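Local coordinates for protein EchA1_1 (Mycobacterium avium subsp. paratuberculosis, PDB 3R9T) that probably catalyses the reversible addition of water to 2-enoyl-CoA thioesters in fatty acid metabolism, as an enoyl-CoA hydratase of the crotonase family, at residues V58-G63 and G190-A195; E118-S123 and A132-P137; S123-A128 and L197-A202; R152-E155 and V161-R164; L172-A177 and N184-A189. All coordinates share one frame; numbering follows the deposited sequence. Where two conformers were deposited one is given.

Interaction 1: residues V58-G63 and G190-A195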
# COMPACT_ATOMS: atom_id res chain seq x y z
N VAL B 58 -14.44 -3.01 -20.88
CA VAL B 58 -15.30 -3.24 -19.72
C VAL B 58 -15.69 -4.72 -19.64
O VAL B 58 -16.10 -5.31 -20.65
CB VAL B 58 -16.58 -2.39 -19.77
CG1 VAL B 58 -17.55 -2.76 -18.65
CG2 VAL B 58 -16.24 -0.91 -19.68
N LEU B 59 -15.54 -5.29 -18.44
CA LEU B 59 -15.89 -6.67 -18.14
C LEU B 59 -17.09 -6.66 -17.20
O LEU B 59 -17.04 -6.01 -16.17
CB LEU B 59 -14.72 -7.41 -17.47
CG LEU B 59 -15.03 -8.86 -17.06
CD1 LEU B 59 -15.25 -9.72 -18.31
CD2 LEU B 59 -13.94 -9.44 -16.14
N THR B 60 -18.17 -7.37 -17.55
CA THR B 60 -19.37 -7.43 -16.71
C THR B 60 -19.99 -8.84 -16.81
O THR B 60 -19.48 -9.71 -17.54
CB THR B 60 -20.36 -6.31 -17.14
OG1 THR B 60 -21.34 -6.06 -16.11
CG2 THR B 60 -21.03 -6.66 -18.48
N GLY B 61 -21.06 -9.06 -16.06
CA GLY B 61 -21.73 -10.35 -16.03
C GLY B 61 -23.13 -10.18 -16.58
O GLY B 61 -23.77 -9.14 -16.37
N ALA B 62 -23.62 -11.21 -17.26
CA ALA B 62 -24.96 -11.20 -17.81
C ALA B 62 -25.99 -11.27 -16.69
O ALA B 62 -25.79 -11.97 -15.70
CB ALA B 62 -25.15 -12.40 -18.76
N GLY B 63 -27.09 -10.54 -16.85
CA GLY B 63 -28.20 -10.61 -15.89
C GLY B 63 -28.07 -9.66 -14.70
O GLY B 63 -27.15 -8.84 -14.63
N GLY B 190 -28.72 -1.47 -11.03
CA GLY B 190 -29.00 -1.61 -12.46
C GLY B 190 -28.24 -0.71 -13.42
O GLY B 190 -28.36 -0.86 -14.64
N SER B 191 -27.46 0.24 -12.89
CA SER B 191 -26.80 1.26 -13.73
C SER B 191 -25.30 1.00 -13.94
O SER B 191 -24.58 1.87 -14.46
CB SER B 191 -26.99 2.67 -13.14
OG SER B 191 -26.23 2.89 -11.97
N VAL B 192 -24.82 -0.19 -13.57
CA VAL B 192 -23.36 -0.41 -13.53
C VAL B 192 -22.68 -0.35 -14.91
O VAL B 192 -21.59 0.21 -15.02
CB VAL B 192 -22.94 -1.69 -12.76
CG1 VAL B 192 -23.02 -2.95 -13.64
CG2 VAL B 192 -21.51 -1.52 -12.24
N LEU B 193 -23.33 -0.84 -15.96
CA LEU B 193 -22.72 -0.76 -17.28
C LEU B 193 -22.61 0.68 -17.77
O LEU B 193 -21.55 1.10 -18.26
CB LEU B 193 -23.45 -1.63 -18.30
CG LEU B 193 -22.80 -1.68 -19.68
CD1 LEU B 193 -21.29 -2.05 -19.63
CD2 LEU B 193 -23.56 -2.64 -20.60
N ASP B 194 -23.70 1.44 -17.67
CA ASP B 194 -23.66 2.85 -18.06
C ASP B 194 -22.60 3.64 -17.30
O ASP B 194 -21.88 4.44 -17.89
CB ASP B 194 -25.02 3.52 -17.89
CG ASP B 194 -26.00 3.16 -18.99
OD1 ASP B 194 -25.59 2.68 -20.07
OD2 ASP B 194 -27.21 3.39 -18.76
N ALA B 195 -22.50 3.39 -15.99
CA ALA B 195 -21.51 4.06 -15.16
C ALA B 195 -20.10 3.69 -15.59
O ALA B 195 -19.20 4.54 -15.65
CB ALA B 195 -21.73 3.69 -13.70
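The hydroxyl of Thr60 meets two kinds of neighbour: OG1 donates a hydrogen bond to the carbonyl O of Ala107 on the adjoining strand 104-108, and it also lies 4.3 Å from CG1 of Val192. That second approach is no more than a loose van der Waals contact, and the buried hydroxyl finds its polar satisfaction in Ala107, toward which a chi1 of -162° turns it. Two residues earlier, on the same face of the strand, Val58 brings a methyl to the same helix, CG1 standing 3.9 Å from CD1 of Leu193. The leucine's CB does not aim straight at the strand; its branch, with CG anti to the backbone N (chi1 -175°), swings CD1 over to it. Here the first turn of helix 192-204 settles on an inner strand of the crotonase-fold sheet, strand 56-61 being hydrogen-bonded to strands 19-24 and 104-108. Thr60 and Leu193 make the nearest backbone pair, with CA atoms 7.5 Å apart, a spacing bridged by side chains alone. Leu59 in between turns to the other face of the sheet and rests on Tyr95. The helix start is tethered by Gly190 N to Asp129 OD2 and by Ser191 OG to Glu188 O.

Interaction 2: residues E118-S123 and A132-P137. With BEZ (benzoic acid), chain E.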
# COMPACT_ATOMS: atom_id res chain seq x y z
N GLU B 118 -11.42 -11.71 -7.57
CA GLU B 118 -10.11 -11.82 -8.21
C GLU B 118 -10.13 -11.15 -9.59
O GLU B 118 -9.15 -10.55 -10.01
CB GLU B 118 -9.65 -13.27 -8.23
CG GLU B 118 -9.43 -13.79 -6.81
CD GLU B 118 -9.13 -15.26 -6.78
OE1 GLU B 118 -10.06 -16.04 -7.09
OE2 GLU B 118 -7.97 -15.63 -6.50
N LEU B 119 -11.24 -11.25 -10.31
CA LEU B 119 -11.39 -10.48 -11.55
C LEU B 119 -11.33 -8.97 -11.29
O LEU B 119 -10.71 -8.24 -12.06
CB LEU B 119 -12.71 -10.81 -12.25
CG LEU B 119 -12.92 -12.25 -12.73
CD1 LEU B 119 -14.32 -12.41 -13.35
CD2 LEU B 119 -11.82 -12.70 -13.69
N ALA B 120 -11.96 -8.50 -10.22
CA ALA B 120 -11.92 -7.08 -9.83
C ALA B 120 -10.49 -6.65 -9.52
O ALA B 120 -10.02 -5.62 -10.01
CB ALA B 120 -12.84 -6.82 -8.61
N LEU B 121 -9.78 -7.46 -8.74
CA LEU B 121 -8.39 -7.18 -8.39
C LEU B 121 -7.51 -7.09 -9.63
O LEU B 121 -6.66 -6.23 -9.72
CB LEU B 121 -7.86 -8.23 -7.43
CG LEU B 121 -8.45 -8.29 -6.02
CD1 LEU B 121 -8.03 -9.56 -5.33
CD2 LEU B 121 -7.94 -7.09 -5.25
N ALA B 122 -7.76 -7.94 -10.61
CA ALA B 122 -6.98 -8.00 -11.83
C ALA B 122 -7.31 -6.84 -12.79
O ALA B 122 -6.54 -6.55 -13.71
CB ALA B 122 -7.22 -9.35 -12.51
N SER B 123 -8.45 -6.20 -12.60
CA SER B 123 -8.86 -5.05 -13.43
C SER B 123 -8.17 -3.74 -12.98
O SER B 123 -7.81 -3.60 -11.81
CB SER B 123 -10.39 -4.89 -13.38
OG SER B 123 -11.09 -6.07 -13.78
N ALA B 132 -23.75 -5.31 -4.94
CA ALA B 132 -22.63 -6.25 -5.11
C ALA B 132 -21.98 -6.56 -3.78
O ALA B 132 -21.88 -5.71 -2.91
CB ALA B 132 -21.59 -5.70 -6.07
N GLN B 133 -21.56 -7.82 -3.66
CA GLN B 133 -20.82 -8.32 -2.53
C GLN B 133 -19.48 -8.90 -3.01
O GLN B 133 -19.42 -9.61 -4.02
CB GLN B 133 -21.65 -9.41 -1.86
CG GLN B 133 -21.10 -9.91 -0.55
CD GLN B 133 -22.07 -10.82 0.19
OE1 GLN B 133 -22.33 -11.94 -0.24
NE2 GLN B 133 -22.61 -10.34 1.30
N PHE B 134 -18.41 -8.58 -2.29
CA PHE B 134 -17.07 -9.06 -2.60
C PHE B 134 -16.60 -9.98 -1.50
O PHE B 134 -17.22 -10.05 -0.44
CB PHE B 134 -16.11 -7.88 -2.73
CG PHE B 134 -16.45 -6.97 -3.86
CD1 PHE B 134 -15.95 -7.20 -5.13
CD2 PHE B 134 -17.32 -5.91 -3.68
CE1 PHE B 134 -16.28 -6.39 -6.21
CE2 PHE B 134 -17.65 -5.07 -4.76
CZ PHE B 134 -17.13 -5.31 -6.01
N GLY B 135 -15.51 -10.70 -1.75
CA GLY B 135 -14.92 -11.56 -0.72
C GLY B 135 -14.12 -12.69 -1.31
O GLY B 135 -14.17 -12.94 -2.53
N LEU B 136 -13.36 -13.37 -0.44
CA LEU B 136 -12.53 -14.52 -0.81
C LEU B 136 -12.84 -15.68 0.13
O LEU B 136 -12.06 -15.98 1.04
CB LEU B 136 -11.04 -14.18 -0.78
CG LEU B 136 -10.59 -13.07 -1.74
CD1 LEU B 136 -9.14 -12.67 -1.41
CD2 LEU B 136 -10.77 -13.49 -3.19
N PRO B 137 -13.96 -16.36 -0.11
CA PRO B 137 -14.43 -17.44 0.76
C PRO B 137 -13.74 -18.78 0.55
O PRO B 137 -14.13 -19.76 1.19
CB PRO B 137 -15.92 -17.54 0.40
CG PRO B 137 -15.96 -17.19 -1.03
CD PRO B 137 -14.93 -16.08 -1.19
C BEZ E . -10.12 -19.36 -6.88
O1 BEZ E . -9.36 -18.44 -7.19
O2 BEZ E . -11.10 -19.14 -6.14
C1 BEZ E . -9.87 -20.72 -7.45
C2 BEZ E . -9.09 -20.83 -8.60
C3 BEZ E . -8.84 -22.08 -9.15
C4 BEZ E . -9.38 -23.21 -8.55
C5 BEZ E . -10.16 -23.10 -7.40
C6 BEZ E . -10.41 -21.85 -6.85
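Glu118 and Leu136 touch through their aliphatic parts, Glu118 CG lying 3.9 Å from Leu136 CD2. Beyond CG the glutamate runs on extended (chi2 174°), which carries its carboxylate past the leucine to the bound benzoic acid, where Glu118 OE1 comes within 2.5 Å of BEZ O1. The other oxygen, OE2, accepts a hydrogen bond from Gly149 N and a weak one from Ala147 N, so the carboxylate is held from the side of the loop leading into helix 149-156. Ala147 N is also hydrogen-bonded to the benzoic acid. Glu138 OE2 lies close to Glu118 OE1, consistent with the pair of glutamates at the active site of crotonase-type hydratases, and both residues line this pocket. The next shell is largely apolar. Two residues after Glu118, Ala120 CB meets Phe134 CE1 at 4.2 Å, coming obliquely to the ring, whose other neighbours include Val108 and Thr117. Strand 133-135 is in turn fixed to helix 115-122 by a hydrogen bond from Gly135 N to Thr117 OG1, and Leu136 leans on Ile153. Farther out, Ser123 OG folds back to donate to Leu119 O over 2.8 Å, tilted 33° from the carbonyl plane; OG is also hydrogen-bonded to Tyr95 OH. Lys160 of the second subunit reaches the same region, its NZ hydrogen-bonding to the carbonyl oxygens of Leu121 and Ser123.

Interaction 3: residues S123-A128 and L197-A202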
# COMPACT_ATOMS: atom_id res chain seq x y z
N SER B 123 -8.45 -6.20 -12.60
CA SER B 123 -8.86 -5.05 -13.43
C SER B 123 -8.17 -3.74 -12.98
O SER B 123 -7.81 -3.60 -11.81
CB SER B 123 -10.39 -4.89 -13.38
OG SER B 123 -11.09 -6.07 -13.78
N ASP B 124 -8.04 -2.76 -13.89
CA ASP B 124 -7.48 -1.48 -13.50
C ASP B 124 -8.40 -0.70 -12.55
O ASP B 124 -7.91 -0.08 -11.59
CB ASP B 124 -7.17 -0.62 -14.71
CG ASP B 124 -6.15 -1.23 -15.62
OD1 ASP B 124 -5.15 -1.78 -15.09
OD2 ASP B 124 -6.36 -1.14 -16.86
N LEU B 125 -9.70 -0.74 -12.84
CA LEU B 125 -10.73 0.06 -12.16
C LEU B 125 -11.96 -0.82 -11.96
O LEU B 125 -12.19 -1.79 -12.69
CB LEU B 125 -11.10 1.27 -13.00
CG LEU B 125 -9.92 2.19 -13.32
CD1 LEU B 125 -10.27 3.18 -14.44
CD2 LEU B 125 -9.44 2.89 -12.06
N VAL B 126 -12.74 -0.48 -10.95
CA VAL B 126 -13.99 -1.19 -10.63
C VAL B 126 -15.13 -0.22 -10.30
O VAL B 126 -14.99 0.62 -9.42
CB VAL B 126 -13.82 -2.14 -9.42
CG1 VAL B 126 -15.04 -2.99 -9.25
CG2 VAL B 126 -12.57 -3.05 -9.61
N VAL B 127 -16.25 -0.41 -10.98
CA VAL B 127 -17.52 0.23 -10.65
C VAL B 127 -18.49 -0.88 -10.22
O VAL B 127 -18.59 -1.91 -10.90
CB VAL B 127 -18.05 0.97 -11.87
CG1 VAL B 127 -19.39 1.67 -11.58
CG2 VAL B 127 -17.01 1.97 -12.35
N ALA B 128 -19.17 -0.71 -9.09
CA ALA B 128 -20.06 -1.75 -8.57
C ALA B 128 -21.47 -1.25 -8.31
O ALA B 128 -21.67 -0.19 -7.74
CB ALA B 128 -19.50 -2.32 -7.30
N LEU B 197 -19.15 2.66 -18.64
CA LEU B 197 -18.89 3.30 -19.93
C LEU B 197 -18.56 4.79 -19.76
O LEU B 197 -17.74 5.34 -20.51
CB LEU B 197 -20.10 3.13 -20.86
CG LEU B 197 -20.30 1.70 -21.37
CD1 LEU B 197 -21.63 1.62 -22.14
CD2 LEU B 197 -19.13 1.20 -22.23
N ALA B 198 -19.18 5.44 -18.78
CA ALA B 198 -18.88 6.84 -18.51
C ALA B 198 -17.44 6.99 -17.98
O ALA B 198 -16.71 7.91 -18.37
CB ALA B 198 -19.87 7.43 -17.52
N LEU B 199 -17.04 6.09 -17.08
CA LEU B 199 -15.66 6.08 -16.59
C LEU B 199 -14.69 5.78 -17.74
O LEU B 199 -13.64 6.43 -17.87
CB LEU B 199 -15.49 5.05 -15.47
CG LEU B 199 -14.09 4.94 -14.83
CD1 LEU B 199 -13.63 6.32 -14.30
CD2 LEU B 199 -14.11 3.91 -13.71
N ALA B 200 -15.03 4.82 -18.59
CA ALA B 200 -14.21 4.53 -19.77
C ALA B 200 -14.00 5.80 -20.60
O ALA B 200 -12.88 6.08 -21.07
CB ALA B 200 -14.82 3.44 -20.62
N SER B 201 -15.08 6.56 -20.76
CA SER B 201 -15.03 7.80 -21.54
C SER B 201 -14.07 8.83 -20.95
O SER B 201 -13.44 9.56 -21.70
CB SER B 201 -16.44 8.38 -21.82
OG SER B 201 -16.95 9.14 -20.74
N ALA B 202 -13.91 8.83 -19.62
CA ALA B 202 -12.96 9.73 -18.94
C ALA B 202 -11.50 9.39 -19.21
O ALA B 202 -10.63 10.22 -18.95
CB ALA B 202 -13.22 9.74 -17.40
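Helix 192-204 packs on the main sheet of the crotonase fold here, Leu199 lying against Leu125 and Val127 of strand 125-129. A single methyl does the work: Leu199 CD2 is 3.7 Å from Val127 CG2 and 4.0 Å from Leu125 CD1, and it also approaches CB of Leu125 at 4.1 Å. A chi1 of -179° extends the leucine away from its own helix, and the methyl comes to rest against two residues on one face of the strand. The side chains of Val127 and Leu199 pass each other, pointing opposite ways. Val126, between the two strand residues, faces away and packs on Val108 and Ile183. The strand itself is held in the sheet through backbone bonds from Leu125 and Val127 to strand 104-108, while Asp124 just ahead of it makes a salt bridge to Lys215. Leu125 and Leu199 also pack on Lys160 and Arg164, respectively, of the second subunit, so the contact adjoins that subunit. On the outer side of the helix Ser201 OG turns back to its own backbone, donating to Ala198 O at 2.7 Å, an oxygen that also accepts from Ala202 N at 3.2 Å.

Interaction 4: residues R152-E155 and V161-R164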
# COMPACT_ATOMS: atom_id res chain seq x y z
N ARG B 152 -2.74 -10.42 -4.17
CA ARG B 152 -3.15 -9.09 -4.59
C ARG B 152 -4.02 -8.39 -3.56
O ARG B 152 -4.06 -7.17 -3.58
CB ARG B 152 -3.89 -9.10 -5.92
CG ARG B 152 -2.99 -9.45 -7.08
CD ARG B 152 -3.74 -9.63 -8.38
NE ARG B 152 -2.81 -9.66 -9.52
CZ ARG B 152 -3.09 -10.17 -10.72
NH1 ARG B 152 -4.28 -10.72 -10.98
NH2 ARG B 152 -2.18 -10.15 -11.68
N ILE B 153 -4.69 -9.14 -2.68
CA ILE B 153 -5.66 -8.49 -1.79
C ILE B 153 -4.93 -7.51 -0.86
O ILE B 153 -5.39 -6.36 -0.68
CB ILE B 153 -6.58 -9.50 -1.03
CG1 ILE B 153 -7.74 -8.75 -0.37
CG2 ILE B 153 -5.81 -10.29 -0.03
CD1 ILE B 153 -8.74 -8.20 -1.35
N ALA B 154 -3.76 -7.90 -0.35
CA ALA B 154 -3.02 -7.02 0.54
C ALA B 154 -2.25 -5.94 -0.20
O ALA B 154 -1.72 -5.02 0.43
CB ALA B 154 -2.07 -7.81 1.45
N GLU B 155 -2.18 -6.06 -1.52
CA GLU B 155 -1.61 -5.00 -2.36
C GLU B 155 -2.60 -3.86 -2.64
O GLU B 155 -2.18 -2.75 -3.00
CB GLU B 155 -1.16 -5.60 -3.67
CG GLU B 155 0.06 -6.47 -3.49
CD GLU B 155 0.52 -7.18 -4.75
OE1 GLU B 155 -0.21 -7.16 -5.76
OE2 GLU B 155 1.61 -7.79 -4.70
N VAL B 161 -6.79 -5.01 6.97
CA VAL B 161 -8.12 -5.21 6.40
C VAL B 161 -8.10 -6.39 5.39
O VAL B 161 -9.02 -7.23 5.39
CB VAL B 161 -8.62 -3.91 5.75
CG1 VAL B 161 -9.97 -4.09 5.10
CG2 VAL B 161 -8.67 -2.80 6.81
N ALA B 162 -7.06 -6.44 4.55
CA ALA B 162 -6.88 -7.52 3.59
C ALA B 162 -6.74 -8.87 4.28
O ALA B 162 -7.35 -9.86 3.88
CB ALA B 162 -5.65 -7.25 2.72
N MET B 163 -5.93 -8.90 5.34
CA MET B 163 -5.69 -10.15 6.05
C MET B 163 -6.97 -10.66 6.71
O MET B 163 -7.22 -11.86 6.72
CB MET B 163 -4.58 -9.99 7.09
CG MET B 163 -4.03 -11.32 7.59
SD MET B 163 -3.19 -12.28 6.30
CE MET B 163 -2.59 -10.94 5.26
N ARG B 164 -7.80 -9.77 7.24
CA ARG B 164 -9.06 -10.24 7.85
C ARG B 164 -9.94 -10.90 6.79
O ARG B 164 -10.51 -11.97 6.99
CB ARG B 164 -9.83 -9.09 8.53
CG ARG B 164 -10.96 -9.65 9.41
CD ARG B 164 -11.93 -8.60 9.87
NE ARG B 164 -12.89 -9.21 10.80
CZ ARG B 164 -13.90 -10.03 10.46
NH1 ARG B 164 -14.16 -10.34 9.19
NH2 ARG B 164 -14.68 -10.53 11.42
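Apolar contacts dominate, and they converge on one methyl: Ala162 CB, on helix 159-168, meets Ile153 and Ala154 of helix 149-156. It stands 3.8 Å from Ala154 CB, 4.0 Å from Ile153 CG1 and 4.1 Å from Ile153 CG2. The isoleucine presents both of its branches to the methyl, a chi1 of -167° setting CG1 on the side of its carbonyl carbon. Backbone atoms come closer still, Ala154 CA lying 3.4 Å and Ile153 O 3.5 Å from Ala162 CB. Such an approach fits the small residues here, the CA atoms of Ala154 and Ala162 being only 4.9 Å apart. No hydrogen bond crosses the contact. The polar bonds belong to the helices and their surroundings: helix 149-156 is irregular here, with Glu155 N making a weak bond to Arg152 O. Arg152 forms a salt bridge with Asp229, and Arg164 one with Glu170. Ile153 also packs on Leu121 and Leu136, joining this helix pair to helix 115-122 and the segment after strand 133-135, while Val161 packs on Gly181 of the third subunit. With close alanine contact and no polar bond across, the contact probably rests on close shape fit and burial of apolar surface, between helices already joined by a short loop.

Interaction 5: residues L172-A177 and N184-A189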
# COMPACT_ATOMS: atom_id res chain seq x y z
N LEU B 172 -17.54 -8.66 1.92
CA LEU B 172 -17.32 -7.22 2.04
C LEU B 172 -18.40 -6.56 1.19
O LEU B 172 -18.60 -6.97 0.04
CB LEU B 172 -15.92 -6.90 1.48
CG LEU B 172 -15.34 -5.50 1.66
CD1 LEU B 172 -14.93 -5.24 3.11
CD2 LEU B 172 -14.16 -5.29 0.73
N SER B 173 -19.14 -5.58 1.73
CA SER B 173 -20.11 -4.84 0.91
C SER B 173 -19.43 -3.96 -0.14
O SER B 173 -18.26 -3.63 -0.04
CB SER B 173 -21.01 -3.93 1.76
OG SER B 173 -20.25 -2.92 2.41
N ALA B 174 -20.20 -3.55 -1.14
CA ALA B 174 -19.69 -2.63 -2.15
C ALA B 174 -19.26 -1.32 -1.49
O ALA B 174 -18.20 -0.79 -1.80
CB ALA B 174 -20.74 -2.37 -3.21
N ALA B 175 -20.05 -0.84 -0.55
CA ALA B 175 -19.70 0.37 0.15
C ALA B 175 -18.38 0.25 0.91
O ALA B 175 -17.55 1.14 0.84
CB ALA B 175 -20.81 0.72 1.10
N ALA B 176 -18.19 -0.85 1.63
CA ALA B 176 -16.95 -1.04 2.40
C ALA B 176 -15.76 -1.18 1.44
O ALA B 176 -14.68 -0.64 1.70
CB ALA B 176 -17.04 -2.27 3.32
N ALA B 177 -15.97 -1.88 0.33
CA ALA B 177 -14.93 -2.00 -0.69
C ALA B 177 -14.54 -0.64 -1.21
O ALA B 177 -13.35 -0.35 -1.37
CB ALA B 177 -15.38 -2.89 -1.83
N ASN B 184 -13.71 1.72 -7.17
CA ASN B 184 -13.73 3.16 -7.42
C ASN B 184 -15.03 3.86 -7.11
O ASN B 184 -15.01 5.02 -6.64
CB ASN B 184 -13.35 3.42 -8.86
CG ASN B 184 -11.93 3.00 -9.15
OD1 ASN B 184 -11.68 1.89 -9.61
ND2 ASN B 184 -10.97 3.88 -8.85
N GLU B 185 -16.14 3.19 -7.38
CA GLU B 185 -17.43 3.83 -7.25
C GLU B 185 -18.58 2.83 -7.10
O GLU B 185 -18.50 1.69 -7.56
CB GLU B 185 -17.59 4.80 -8.42
CG GLU B 185 -18.20 4.26 -9.61
CD GLU B 185 -18.61 5.37 -10.56
OE1 GLU B 185 -18.62 5.09 -11.75
OE2 GLU B 185 -18.90 6.51 -10.14
N VAL B 186 -19.60 3.28 -6.38
CA VAL B 186 -20.79 2.51 -6.11
C VAL B 186 -21.91 3.25 -6.79
O VAL B 186 -22.02 4.48 -6.64
CB VAL B 186 -21.05 2.38 -4.60
CG1 VAL B 186 -22.27 1.52 -4.35
CG2 VAL B 186 -19.83 1.71 -3.92
N VAL B 187 -22.73 2.51 -7.52
CA VAL B 187 -23.80 3.12 -8.29
C VAL B 187 -25.14 2.49 -8.02
O VAL B 187 -25.25 1.37 -7.50
CB VAL B 187 -23.48 3.08 -9.80
CG1 VAL B 187 -22.14 3.77 -10.07
CG2 VAL B 187 -23.48 1.64 -10.32
N GLU B 188 -26.18 3.23 -8.36
CA GLU B 188 -27.53 2.74 -8.21
C GLU B 188 -27.76 1.41 -8.91
O GLU B 188 -27.25 1.17 -10.01
CB GLU B 188 -28.52 3.76 -8.74
CG GLU B 188 -28.92 4.79 -7.73
CD GLU B 188 -30.27 5.36 -8.06
OE1 GLU B 188 -31.18 5.27 -7.20
OE2 GLU B 188 -30.43 5.85 -9.19
N ALA B 189 -28.56 0.58 -8.25
CA ALA B 189 -28.97 -0.71 -8.76
C ALA B 189 -29.36 -0.61 -10.23
O ALA B 189 -30.18 0.22 -10.62
CB ALA B 189 -30.14 -1.24 -7.94
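Just ahead of Ala174, whose backbone meets Val186, Ser173 caps helix 174-180: its OG accepts from Ala176 N at 3.0 Å with a fairly straight N-H...O angle of 159°, and its carbonyl O takes the first turn's bond from Ala177 N at 2.9 Å. Ser173 is thus the N-cap, and its bonds fix the orientation of the turn that follows. Ala174 then gives the contact its substance, with its carbonyl O 3.7 Å from Val186 CG2 and its CB 4.2 Å from the same methyl. The contact is van der Waals packing, the valine methyl lying against the backbone carbonyl and CB of Ala174. Ala175 adds its N, 4.2 Å from Val186 CG2, while its own CB points away. A chi1 of -178° sets CG2 beside the valine's own backbone N, the side from which it reaches Ala174. Its neighbours Glu185 and Val187 turn to the other side of the strand, where both touch Ala195 of helix 192-204. Strand 185-187, bonded to strand 125-129, is the outermost of its sheet within the chain. Helices packed on both faces of the main sheet are part of the crotonase fold, whose core is a superhelix of repeated beta-beta-alpha units.

Interactions 1 and 3 both seat helix 192-204 on the main sheet, at strands 56-61 and 125-129, and meet where Val192 and Ala195 pack on Val127. Interaction 5 takes the outermost strand of that sheet and puts a different helix on its other face; it is only partly buried and the smallest of the five, whereas the other four are buried. Interaction 2, nearest the chain's centre, is where apolar packing adjoins a ligand-facing carboxylate, and interaction 4 extends it outward through Leu136 and Leu121 against Ile153. None carries a hydrogen bond between its segments. Subunit neighbours lie beside interactions 2 to 5, while interaction 1 is touched by no other chain.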